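Local structure of possible prolidase (Bifidobacterium longum NCC2705, 2P9B) at residues 201-206 and 244-249; 240-245 and 284-289; 252-257 and 275-280; 261-266 and 288-293. The protein probably hydrolyses carbon-nitrogen bonds other than peptide bonds, as expected of an amidohydrolase, although it is named a possible prolidase. All coordinates share one frame; numbering follows the deposited sequence.

Contact 1. Residues 201-206 and 244-249; sequences AIKIAA and GAHAQS
The side chain of Lys203 lies across CB of His246, the NZ atom standing 3.1 Å from that carbon. The two residues sit on adjacent parallel strands of the TIM-barrel fold expected for the amidohydrolase family, and their side chains leave the same face of the sheet, which also holds Ala205. CG of Lys203 is anti to the backbone N (chi1 172°), and a bend at chi2 sends CD past the backbone of Gly244, 3.7 Å from its O. Gly244 has no side chain at this point, and the lysine runs past its carbonyl to reach His246, two residues further on. The amine then forms a salt bridge with Glu265 on the following strand. An alanine in place of Lys203 would probably leave Glu265 OE1 without this charged mate and uncover CB of His246. The lysine also touches the group of His77, His79 and Asp345, which face one vacant point and may form a metal site.

Beneath, the strands are joined by four backbone bonds, Gly244 N to Ile202 O, Ile204 N to Gly244 O, His246 N to Ile204 O and Ala206 N to His246 O. The last is the most bent, with 136° at the hydrogen. Ile204 and Ala245 occupy the other face, which helices 226-238 and 250-259 cover through Met229, Ile232 and Ser256. At the far end Ala206 CB meets Ala247 CB at 4.1 Å. On the lysine's face, Ala205 CB sits in the plane of the His246 ring, at its edge, 3.6 Å from CD2.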
loop_
_atom_site.group_PDB
_atom_site.type_symbol
_atom_site.label_atom_id
_atom_site.label_comp_id
_atom_site.label_asym_id
_atom_site.label_seq_id
_atom_site.Cartn_x
_atom_site.Cartn_y
_atom_site.Cartn_z
ATOM N N ALA A 201 13.102 0.224 -0.025
ATOM C CA ALA A 201 12.168 0.411 1.083
ATOM C C ALA A 201 12.765 -0.317 2.290
ATOM O O ALA A 201 13.534 -1.263 2.127
ATOM C CB ALA A 201 10.786 -0.169 0.739
ATOM N N ILE A 202 12.447 0.151 3.495
ATOM C CA ILE A 202 12.934 -0.489 4.717
ATOM C C ILE A 202 11.759 -0.667 5.670
ATOM O O ILE A 202 10.896 0.209 5.764
ATOM C CB ILE A 202 14.010 0.368 5.430
ATOM C CG1 ILE A 202 15.300 0.400 4.603
ATOM C CG2 ILE A 202 14.304 -0.209 6.811
ATOM C CD1 ILE A 202 15.999 -0.949 4.484
ATOM N N LYS A 203 11.726 -1.802 6.362
ATOM C CA LYS A 203 10.675 -2.085 7.333
ATOM C C LYS A 203 11.300 -2.444 8.680
ATOM O O LYS A 203 12.169 -3.315 8.759
ATOM C CB LYS A 203 9.802 -3.253 6.864
ATOM C CG LYS A 203 8.796 -3.737 7.902
ATOM C CD LYS A 203 7.825 -2.629 8.290
ATOM C CE LYS A 203 6.640 -3.197 9.058
ATOM N NZ LYS A 203 5.519 -2.223 9.115
ATOM N N ILE A 204 10.859 -1.754 9.727
ATOM C CA ILE A 204 11.339 -1.992 11.084
ATOM C C ILE A 204 10.145 -2.404 11.940
ATOM O O ILE A 204 9.048 -1.872 11.769
ATOM C CB ILE A 204 11.917 -0.704 11.731
ATOM C CG1 ILE A 204 13.024 -0.108 10.862
ATOM C CG2 ILE A 204 12.466 -1.017 13.116
ATOM C CD1 ILE A 204 13.451 1.282 11.314
ATOM N N ALA A 205 10.354 -3.352 12.847
ATOM C CA ALA A 205 9.299 -3.766 13.764
ATOM C C ALA A 205 9.626 -3.017 15.060
ATOM O O ALA A 205 10.520 -3.413 15.804
ATOM C CB ALA A 205 9.344 -5.274 13.990
ATOM N N ALA A 206 8.926 -1.917 15.309
ATOM C CA ALA A 206 9.171 -1.120 16.512
ATOM C C ALA A 206 8.557 -1.778 17.736
ATOM O O ALA A 206 9.035 -1.605 18.857
ATOM C CB ALA A 206 8.590 0.279 16.340
ATOM N N GLY A 244 9.583 2.407 7.028
ATOM C CA GLY A 244 8.294 2.185 7.646
ATOM C C GLY A 244 8.525 1.425 8.932
ATOM O O GLY A 244 9.443 0.607 9.027
ATOM N N ALA A 245 7.713 1.709 9.942
ATOM C CA ALA A 245 7.853 1.020 11.209
ATOM C C ALA A 245 6.489 0.535 11.641
ATOM O O ALA A 245 5.514 1.278 11.613
ATOM C CB ALA A 245 8.429 1.954 12.261
ATOM N N HIS A 246 6.424 -0.730 12.008
ATOM C CA HIS A 246 5.183 -1.303 12.470
ATOM C C HIS A 246 5.158 -1.027 13.975
ATOM O O HIS A 246 6.090 -1.373 14.699
ATOM C CB HIS A 246 5.175 -2.794 12.108
ATOM C CG HIS A 246 4.970 -3.717 13.262
ATOM N ND1 HIS A 246 3.762 -3.838 13.915
ATOM C CD2 HIS A 246 5.804 -4.614 13.839
ATOM C CE1 HIS A 246 3.861 -4.775 14.841
ATOM N NE2 HIS A 246 5.089 -5.262 14.818
ATOM N N ALA A 247 4.112 -0.342 14.426
ATOM C CA ALA A 247 3.976 0.001 15.837
ATOM C C ALA A 247 2.499 0.016 16.203
ATOM O O ALA A 247 1.696 0.643 15.515
ATOM C CB ALA A 247 4.597 1.364 16.101
ATOM N N GLN A 248 2.148 -0.685 17.278
ATOM C CA GLN A 248 0.761 -0.744 17.728
ATOM C C GLN A 248 0.555 -0.205 19.145
ATOM O O GLN A 248 -0.358 -0.622 19.858
ATOM C CB GLN A 248 0.215 -2.181 17.621
ATOM C CG GLN A 248 1.189 -3.312 17.970
ATOM C CD GLN A 248 1.562 -3.370 19.447
ATOM O OE1 GLN A 248 1.255 -4.345 20.145
ATOM N NE2 GLN A 248 2.236 -2.338 19.923
ATOM N N SER A 249 1.405 0.739 19.537
ATOM C CA SER A 249 1.316 1.351 20.857
ATOM C C SER A 249 1.843 2.773 20.767
ATOM O O SER A 249 2.723 3.065 19.965
ATOM C CB SER A 249 2.154 0.572 21.871
ATOM O OG SER A 249 3.542 0.735 21.615
#

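Contact 2. Residues 240-245 and 284-289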
loop_
_atom_site.group_PDB
_atom_site.type_symbol
_atom_site.label_atom_id
_atom_site.label_comp_id
_atom_site.label_asym_id
_atom_site.label_seq_id
_atom_site.Cartn_x
_atom_site.Cartn_y
_atom_site.Cartn_z
ATOM N N GLY A 240 18.078 7.960 0.090
ATOM C CA GLY A 240 16.747 8.339 -0.346
ATOM C C GLY A 240 15.708 7.240 -0.232
ATOM O O GLY A 240 14.713 7.238 -0.956
ATOM N N VAL A 241 15.928 6.307 0.687
ATOM C CA VAL A 241 15.000 5.205 0.881
ATOM C C VAL A 241 14.046 5.476 2.046
ATOM O O VAL A 241 14.476 5.864 3.130
ATOM C CB VAL A 241 15.778 3.895 1.126
ATOM C CG1 VAL A 241 14.824 2.773 1.497
ATOM C CG2 VAL A 241 16.548 3.524 -0.133
ATOM N N ILE A 242 12.747 5.281 1.819
ATOM C CA ILE A 242 11.768 5.518 2.877
ATOM C C ILE A 242 11.681 4.350 3.854
ATOM O O ILE A 242 11.757 3.181 3.469
ATOM C CB ILE A 242 10.353 5.795 2.316
ATOM C CG1 ILE A 242 9.894 4.635 1.444
ATOM C CG2 ILE A 242 10.349 7.102 1.533
ATOM C CD1 ILE A 242 8.418 4.703 1.080
ATOM N N VAL A 243 11.510 4.689 5.125
ATOM C CA VAL A 243 11.437 3.710 6.197
ATOM C C VAL A 243 10.050 3.632 6.821
ATOM O O VAL A 243 9.426 4.652 7.097
ATOM C CB VAL A 243 12.454 4.065 7.303
ATOM C CG1 VAL A 243 12.369 3.067 8.446
ATOM C CG2 VAL A 243 13.857 4.103 6.714
ATOM N N GLY A 244 9.583 2.407 7.028
ATOM C CA GLY A 244 8.294 2.185 7.646
ATOM C C GLY A 244 8.525 1.425 8.932
ATOM O O GLY A 244 9.443 0.607 9.027
ATOM N N ALA A 245 7.713 1.709 9.942
ATOM C CA ALA A 245 7.853 1.020 11.209
ATOM C C ALA A 245 6.489 0.535 11.641
ATOM O O ALA A 245 5.514 1.278 11.613
ATOM C CB ALA A 245 8.429 1.954 12.261
ATOM N N ALA A 284 12.596 12.885 9.238
ATOM C CA ALA A 284 12.021 12.059 8.184
ATOM C C ALA A 284 12.595 12.526 6.850
ATOM O O ALA A 284 12.994 13.683 6.706
ATOM C CB ALA A 284 10.497 12.183 8.175
ATOM N N LEU A 285 12.632 11.626 5.875
ATOM C CA LEU A 285 13.176 11.953 4.562
ATOM C C LEU A 285 12.602 13.233 3.945
ATOM O O LEU A 285 13.344 14.055 3.400
ATOM C CB LEU A 285 12.964 10.778 3.605
ATOM C CG LEU A 285 13.592 10.909 2.218
ATOM C CD1 LEU A 285 15.105 11.103 2.353
ATOM C CD2 LEU A 285 13.277 9.656 1.406
ATOM N N ARG A 286 11.289 13.415 4.038
ATOM C CA ARG A 286 10.660 14.594 3.457
ATOM C C ARG A 286 10.070 15.574 4.467
ATOM O O ARG A 286 9.246 16.418 4.121
ATOM C CB ARG A 286 9.613 14.143 2.446
ATOM C CG ARG A 286 10.257 13.345 1.320
ATOM C CD ARG A 286 9.364 12.263 0.779
ATOM N NE ARG A 286 8.878 11.359 1.820
ATOM C CZ ARG A 286 8.156 10.274 1.567
ATOM N NH1 ARG A 286 7.858 9.968 0.312
ATOM N NH2 ARG A 286 7.706 9.515 2.557
ATOM N N GLY A 287 10.510 15.465 5.715
ATOM C CA GLY A 287 10.044 16.375 6.749
ATOM C C GLY A 287 8.698 16.070 7.376
ATOM O O GLY A 287 8.195 16.867 8.165
ATOM N N TYR A 288 8.107 14.932 7.034
ATOM C CA TYR A 288 6.817 14.566 7.606
ATOM C C TYR A 288 6.689 13.050 7.633
ATOM O O TYR A 288 7.396 12.354 6.916
ATOM C CB TYR A 288 5.676 15.160 6.769
ATOM C CG TYR A 288 5.402 14.413 5.484
ATOM C CD1 TYR A 288 4.464 13.381 5.441
ATOM C CD2 TYR A 288 6.096 14.719 4.315
ATOM C CE1 TYR A 288 4.225 12.675 4.265
ATOM C CE2 TYR A 288 5.865 14.020 3.137
ATOM C CZ TYR A 288 4.930 12.999 3.119
ATOM O OH TYR A 288 4.706 12.294 1.956
ATOM N N SER A 289 5.788 12.547 8.470
ATOM C CA SER A 289 5.558 11.113 8.559
ATOM C C SER A 289 4.109 10.865 8.186
ATOM O O SER A 289 3.268 11.748 8.331
ATOM C CB SER A 289 5.845 10.610 9.974
ATOM O OG SER A 289 7.227 10.702 10.263
#
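The guanidinium of Arg286 is caught between two side chains: Ile242 CG2 lies over one face, offset toward the rim, and Tyr288 OH over the centre of the opposite face. The contact joins two helix-to-strand loops of the barrel, at the end where the parallel strands begin. Residues 284-287 form a type I beta turn, closed by Gly287 N to Ala284 O at 3.2 Å. Gly240 is the C-prime residue of the Schellman motif that ends helix 226-238, and its positive phi (66°) turns the chain toward strand 243-247.

No hydrogen bond crosses between the two loops; what passes between them is packing. Ile242 has CG1 between the backbone N and the carbonyl carbon (chi1 57°) and CG2 anti to the carbonyl carbon, and CG2 is the branch that meets the arginine, 3.7 Å from NH2. Arg286 reaches it through a chain bent at chi2 and chi3, and its NH1 is hydrogen-bonded to Ile385 O, which fixes the polar end from outside the contact. The same methyl of Ile242 also touches Leu285, with CG2 to CD2 at 3.9 Å, so one branch serves both turn residues.

The loops share a polar mate in Asp262, whose OD2 takes Val243 N and whose OD1 takes Leu285 N. Leu285 also packs on His237 of helix 226-238, at the border between buried Ile242 and exposed Gly240. Both its methyls approach that glycine from one side: CD1 is 4.2 Å from Gly240 CA, and CD2 is 3.7 Å from Gly240 O.

Contact 3. Residues 252-257 and 275-280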
loop_
_atom_site.group_PDB
_atom_site.type_symbol
_atom_site.label_atom_id
_atom_site.label_comp_id
_atom_site.label_asym_id
_atom_site.label_seq_id
_atom_site.Cartn_x
_atom_site.Cartn_y
_atom_site.Cartn_z
ATOM N N GLY A 252 5.574 3.026 20.982
ATOM C CA GLY A 252 6.234 2.576 19.770
ATOM C C GLY A 252 6.142 3.620 18.680
ATOM O O GLY A 252 7.107 3.888 17.958
ATOM N N VAL A 253 4.967 4.221 18.554
ATOM C CA VAL A 253 4.763 5.251 17.549
ATOM C C VAL A 253 5.652 6.446 17.864
ATOM O O VAL A 253 6.324 6.978 16.981
ATOM C CB VAL A 253 3.284 5.681 17.508
ATOM C CG1 VAL A 253 3.106 6.885 16.595
ATOM C CG2 VAL A 253 2.435 4.510 17.017
ATOM N N ARG A 254 5.675 6.843 19.134
ATOM C CA ARG A 254 6.482 7.981 19.561
ATOM C C ARG A 254 7.959 7.788 19.232
ATOM O O ARG A 254 8.590 8.669 18.652
ATOM C CB ARG A 254 6.312 8.215 21.067
ATOM C CG ARG A 254 6.940 9.504 21.573
ATOM C CD ARG A 254 6.443 9.826 22.972
ATOM N NE ARG A 254 6.923 11.120 23.449
ATOM C CZ ARG A 254 8.166 11.359 23.858
ATOM N NH1 ARG A 254 9.071 10.387 23.855
ATOM N NH2 ARG A 254 8.502 12.575 24.273
ATOM N N ARG A 255 8.508 6.633 19.602
ATOM C CA ARG A 255 9.915 6.350 19.341
ATOM C C ARG A 255 10.218 6.327 17.853
ATOM O O ARG A 255 11.257 6.827 17.417
ATOM C CB ARG A 255 10.320 5.010 19.952
ATOM C CG ARG A 255 10.268 4.969 21.465
ATOM C CD ARG A 255 10.831 3.659 21.984
ATOM N NE ARG A 255 10.707 3.550 23.436
ATOM C CZ ARG A 255 11.230 2.561 24.155
ATOM N NH1 ARG A 255 11.913 1.592 23.556
ATOM N NH2 ARG A 255 11.071 2.539 25.473
ATOM N N SER A 256 9.313 5.740 17.074
ATOM C CA SER A 256 9.505 5.652 15.629
ATOM C C SER A 256 9.551 7.044 15.011
ATOM O O SER A 256 10.417 7.337 14.190
ATOM C CB SER A 256 8.368 4.852 14.990
ATOM O OG SER A 256 8.375 3.506 15.439
ATOM N N LEU A 257 8.608 7.894 15.409
ATOM C CA LEU A 257 8.541 9.251 14.892
ATOM C C LEU A 257 9.779 10.050 15.288
ATOM O O LEU A 257 10.326 10.795 14.479
ATOM C CB LEU A 257 7.270 9.945 15.398
ATOM C CG LEU A 257 5.956 9.410 14.810
ATOM C CD1 LEU A 257 4.765 10.100 15.457
ATOM C CD2 LEU A 257 5.950 9.637 13.305
ATOM N N ILE A 275 0.614 13.930 17.002
ATOM C CA ILE A 275 0.079 14.513 15.782
ATOM C C ILE A 275 1.086 15.521 15.229
ATOM O O ILE A 275 1.343 15.566 14.027
ATOM C CB ILE A 275 -1.270 15.205 16.052
ATOM C CG1 ILE A 275 -2.325 14.142 16.378
ATOM C CG2 ILE A 275 -1.687 16.038 14.849
ATOM C CD1 ILE A 275 -3.684 14.703 16.743
ATOM N N GLY A 276 1.670 16.314 16.120
ATOM C CA GLY A 276 2.645 17.297 15.693
ATOM C C GLY A 276 3.878 16.643 15.091
ATOM O O GLY A 276 4.468 17.185 14.154
HETATM N N MSE A 277 4.258 15.481 15.628
HETATM C CA MSE A 277 5.429 14.743 15.144
HETATM C C MSE A 277 5.191 14.160 13.743
HETATM O O MSE A 277 6.137 13.979 12.975
HETATM C CB MSE A 277 5.809 13.637 16.138
HETATM C CG MSE A 277 6.084 14.146 17.554
HETATM SE SE MSE A 277 6.803 12.779 18.757
HETATM C CE MSE A 277 8.521 12.618 17.861
ATOM N N PHE A 278 3.932 13.882 13.411
ATOM C CA PHE A 278 3.575 13.376 12.082
ATOM C C PHE A 278 3.672 14.548 11.096
ATOM O O PHE A 278 4.320 14.456 10.052
ATOM C CB PHE A 278 2.131 12.848 12.066
ATOM C CG PHE A 278 2.000 11.385 12.399
ATOM C CD1 PHE A 278 2.325 10.413 11.457
ATOM C CD2 PHE A 278 1.528 10.979 13.642
ATOM C CE1 PHE A 278 2.179 9.053 11.747
ATOM C CE2 PHE A 278 1.376 9.623 13.946
ATOM C CZ PHE A 278 1.703 8.659 12.993
ATOM N N ARG A 279 3.029 15.654 11.455
ATOM C CA ARG A 279 3.001 16.858 10.618
ATOM C C ARG A 279 4.360 17.410 10.238
ATOM O O ARG A 279 4.600 17.747 9.079
ATOM C CB ARG A 279 2.210 17.973 11.307
ATOM C CG ARG A 279 0.717 17.890 11.121
ATOM C CD ARG A 279 0.028 19.029 11.847
ATOM N NE ARG A 279 -1.422 18.890 11.823
ATOM C CZ ARG A 279 -2.216 19.247 12.825
ATOM N NH1 ARG A 279 -1.694 19.767 13.932
ATOM N NH2 ARG A 279 -3.526 19.087 12.725
ATOM N N HIS A 280 5.238 17.529 11.226
ATOM C CA HIS A 280 6.578 18.051 11.003
ATOM C C HIS A 280 7.591 17.160 11.697
ATOM O O HIS A 280 7.725 17.187 12.919
ATOM C CB HIS A 280 6.687 19.482 11.542
ATOM C CG HIS A 280 5.733 20.441 10.901
ATOM N ND1 HIS A 280 5.787 20.763 9.562
ATOM C CD2 HIS A 280 4.691 21.139 11.414
ATOM C CE1 HIS A 280 4.819 21.618 9.277
ATOM N NE2 HIS A 280 4.139 21.862 10.384
#
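This is apolar helix-to-helix packing in the outer layer of the barrel, where Leu257 of helix 250-259 fits against Met277 and Phe278 of helix 272-279. The two helical segments run in broadly the same direction, their axes 32° apart and 10.2 Å from each other at closest approach, as suits neighbouring helices around a beta/alpha barrel.

Leu257 carries most of the contact. Its CD1 methyl sits over one face of the Phe278 ring, offset toward the rim, in a CH-pi contact 4.0 Å from the ring centroid. The two side chains cross at about a right angle, and CD2 of the leucine, on the same side of the ring plane, lies 4.1 Å from CD1 and CE1 of Phe278. Val253 CG1 adds a looser touch on Phe278 CE2 at 4.2 Å. Met277, present as selenomethionine, bends at chi3 (68°), and its CE lies 3.8 Å from Leu257 CB. Its selenium also passes the aliphatic part of Arg254, whose NE forms a salt bridge with Glu273.

Ile264 of the underlying strand meets Val253, Leu257 and Phe278, so the ring closes a wedge between two helices and the sheet. An alanine at Phe278 would probably open a gap there and leave Leu257 CD1 without the ring face it rests on.

Ser256 spends its hydroxyl within its own helix: OG donates to Gly252 O at 2.8 Å, from the opposite face of that carbonyl to Ser256 N. No hydrogen bond joins the two segments, so their fit rests on shape and dispersion, with Arg254-Glu273 a polar link between the same helices.

Contact 4. Residues 261-266 and 288-293; sequences VDTIEH and YSALIP
Residues 261-266 and 288-293 pair in parallel, Thr263 with Ala290, Ile264 with Leu291 and Glu265 with Ile292, and backbone bonds do most of the joining. Ala290 N donates to Asp262 O, Ile264 N to Ala290 O, Ile292 N to Ile264 O and His266 N to Ile292 O. The last donor is tilted 33° from the carbonyl plane, just past the corner the chain turns at Glu265. CA-H...O contacts fill in between, such as Thr263 CA to Ala290 O at 3.3 Å.

The polar side-chain bonds start with Ser289, whose OG donates to Val261 O at 2.7 Å and is also bonded to Asn281 ND2. Thr263 OG1 donates to Glu265 OE2 at 2.8 Å on its syn side, and Arg133 also pairs with both, NH2 with Glu265 OE2 and NH1 with Thr263 OG1, which gives OE2 a second partner. Two waters extend the join at the Asp262 end: one bridges Asp262 OD1 (2.6 Å) and Tyr288 O, the other Asp262 O and Tyr288 O. Asp262 OD2 is taken by His237 NE2.

The packing differs between the faces. Toward the helices, Ile264 CG2 meets Leu291 CD1 at 4.1 Å, with Phe278 packed on both residues. On the other face Ile292 lies alongside Glu265, pointing the same way; with CG1 anti to the carbonyl carbon (chi1 -50°), that aliphatic branch is brought to 3.4 Å from carboxylate OE2.

Strand 263-264, helix 272-279 and strand 290-292 form a beta-alpha-beta unit, the repeating element of a TIM barrel, and Glu265 borders the possible metal site.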
loop_
_atom_site.group_PDB
_atom_site.type_symbol
_atom_site.label_atom_id
_atom_site.label_comp_id
_atom_site.label_asym_id
_atom_site.label_seq_id
_atom_site.Cartn_x
_atom_site.Cartn_y
_atom_site.Cartn_z
ATOM N N VAL A 261 11.173 7.896 11.271
ATOM C CA VAL A 261 10.486 6.930 10.419
ATOM C C VAL A 261 9.490 7.662 9.529
ATOM O O VAL A 261 8.739 8.523 9.994
ATOM C CB VAL A 261 9.742 5.867 11.275
ATOM C CG1 VAL A 261 8.845 5.002 10.404
ATOM C CG2 VAL A 261 10.747 4.998 11.991
ATOM N N ASP A 262 9.479 7.310 8.250
ATOM C CA ASP A 262 8.595 7.950 7.281
ATOM C C ASP A 262 7.136 7.511 7.315
ATOM O O ASP A 262 6.242 8.315 7.049
ATOM C CB ASP A 262 9.189 7.748 5.902
ATOM C CG ASP A 262 10.618 8.223 5.847
ATOM O OD1 ASP A 262 10.824 9.455 5.846
ATOM O OD2 ASP A 262 11.529 7.371 5.840
ATOM N N THR A 263 6.894 6.244 7.628
ATOM C CA THR A 263 5.523 5.753 7.701
ATOM C C THR A 263 5.315 4.885 8.928
ATOM O O THR A 263 6.177 4.082 9.291
ATOM C CB THR A 263 5.137 4.913 6.457
ATOM O OG1 THR A 263 5.959 3.742 6.393
ATOM C CG2 THR A 263 5.303 5.723 5.191
ATOM N N ILE A 264 4.171 5.067 9.572
ATOM C CA ILE A 264 3.828 4.271 10.739
ATOM C C ILE A 264 2.753 3.294 10.273
ATOM O O ILE A 264 1.737 3.718 9.720
ATOM C CB ILE A 264 3.231 5.141 11.864
ATOM C CG1 ILE A 264 4.263 6.169 12.344
ATOM C CG2 ILE A 264 2.749 4.250 13.012
ATOM C CD1 ILE A 264 5.500 5.573 12.994
ATOM N N GLU A 265 2.988 1.998 10.471
ATOM C CA GLU A 265 2.015 0.979 10.086
ATOM C C GLU A 265 1.234 0.534 11.314
ATOM O O GLU A 265 1.817 0.281 12.367
ATOM C CB GLU A 265 2.687 -0.245 9.457
ATOM C CG GLU A 265 3.037 -0.076 7.988
ATOM C CD GLU A 265 4.105 0.959 7.770
ATOM O OE1 GLU A 265 5.165 0.845 8.423
ATOM O OE2 GLU A 265 3.893 1.875 6.949
ATOM N N HIS A 266 -0.083 0.434 11.145
ATOM C CA HIS A 266 -1.026 0.054 12.197
ATOM C C HIS A 266 -1.295 1.287 13.054
ATOM O O HIS A 266 -2.336 1.925 12.925
ATOM C CB HIS A 266 -0.474 -1.093 13.052
ATOM C CG HIS A 266 -0.352 -2.392 12.315
ATOM N ND1 HIS A 266 0.527 -2.577 11.269
ATOM C CD2 HIS A 266 -1.000 -3.569 12.473
ATOM C CE1 HIS A 266 0.416 -3.814 10.816
ATOM N NE2 HIS A 266 -0.504 -4.437 11.529
ATOM N N TYR A 288 8.107 14.932 7.034
ATOM C CA TYR A 288 6.817 14.566 7.606
ATOM C C TYR A 288 6.689 13.050 7.633
ATOM O O TYR A 288 7.396 12.354 6.916
ATOM C CB TYR A 288 5.676 15.160 6.769
ATOM C CG TYR A 288 5.402 14.413 5.484
ATOM C CD1 TYR A 288 4.464 13.381 5.441
ATOM C CD2 TYR A 288 6.096 14.719 4.315
ATOM C CE1 TYR A 288 4.225 12.675 4.265
ATOM C CE2 TYR A 288 5.865 14.020 3.137
ATOM C CZ TYR A 288 4.930 12.999 3.119
ATOM O OH TYR A 288 4.706 12.294 1.956
ATOM N N SER A 289 5.788 12.547 8.470
ATOM C CA SER A 289 5.558 11.113 8.559
ATOM C C SER A 289 4.109 10.865 8.186
ATOM O O SER A 289 3.268 11.748 8.331
ATOM C CB SER A 289 5.845 10.610 9.974
ATOM O OG SER A 289 7.227 10.702 10.263
ATOM N N ALA A 290 3.822 9.673 7.677
ATOM C CA ALA A 290 2.465 9.336 7.286
ATOM C C ALA A 290 1.991 8.121 8.068
ATOM O O ALA A 290 2.799 7.373 8.611
ATOM C CB ALA A 290 2.404 9.048 5.785
ATOM N N LEU A 291 0.678 7.943 8.127
ATOM C CA LEU A 291 0.088 6.811 8.833
ATOM C C LEU A 291 -0.561 5.843 7.846
ATOM O O LEU A 291 -1.274 6.268 6.939
ATOM C CB LEU A 291 -0.971 7.313 9.815
ATOM C CG LEU A 291 -1.798 6.247 10.541
ATOM C CD1 LEU A 291 -0.914 5.448 11.483
ATOM C CD2 LEU A 291 -2.914 6.913 11.313
ATOM N N ILE A 292 -0.302 4.545 8.016
ATOM C CA ILE A 292 -0.902 3.504 7.169
ATOM C C ILE A 292 -1.633 2.597 8.168
ATOM O O ILE A 292 -1.079 1.607 8.635
ATOM C CB ILE A 292 0.170 2.660 6.419
ATOM C CG1 ILE A 292 1.179 3.576 5.713
ATOM C CG2 ILE A 292 -0.509 1.780 5.354
ATOM C CD1 ILE A 292 0.588 4.410 4.609
ATOM N N PRO A 293 -2.890 2.929 8.508
ATOM C CA PRO A 293 -3.683 2.148 9.468
ATOM C C PRO A 293 -3.747 0.637 9.282
ATOM O O PRO A 293 -3.772 -0.103 10.264
ATOM C CB PRO A 293 -5.069 2.789 9.379
ATOM C CG PRO A 293 -4.769 4.202 8.990
ATOM C CD PRO A 293 -3.702 4.016 7.932
HETATM O O HOH W 1 9.343 11.422 4.943
HETATM O O HOH W 2 6.240 10.144 4.983
#

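Overall arrangement
Contacts 1 and 4 are core strand pairings in one parallel sheet, joined where strand 243-247 bonds to strand 263-264; their centres are about 8 Å apart. Both are held by backbone hydrogen bonds, with charged side chains among apolar ones on one face and the other face apolar. Contact 3 lies farther out, where the helices covering that apolar face pack mainly through hydrocarbon. Contact 2 is the most open of the four: it ties the loops leading into strands 243-247 and 290-292 by loose packing, and shares residues with contacts 1 and 4. Ser289 links three of them, belonging to contacts 2 and 4 and bonding through its N to Phe278 O of contact 3.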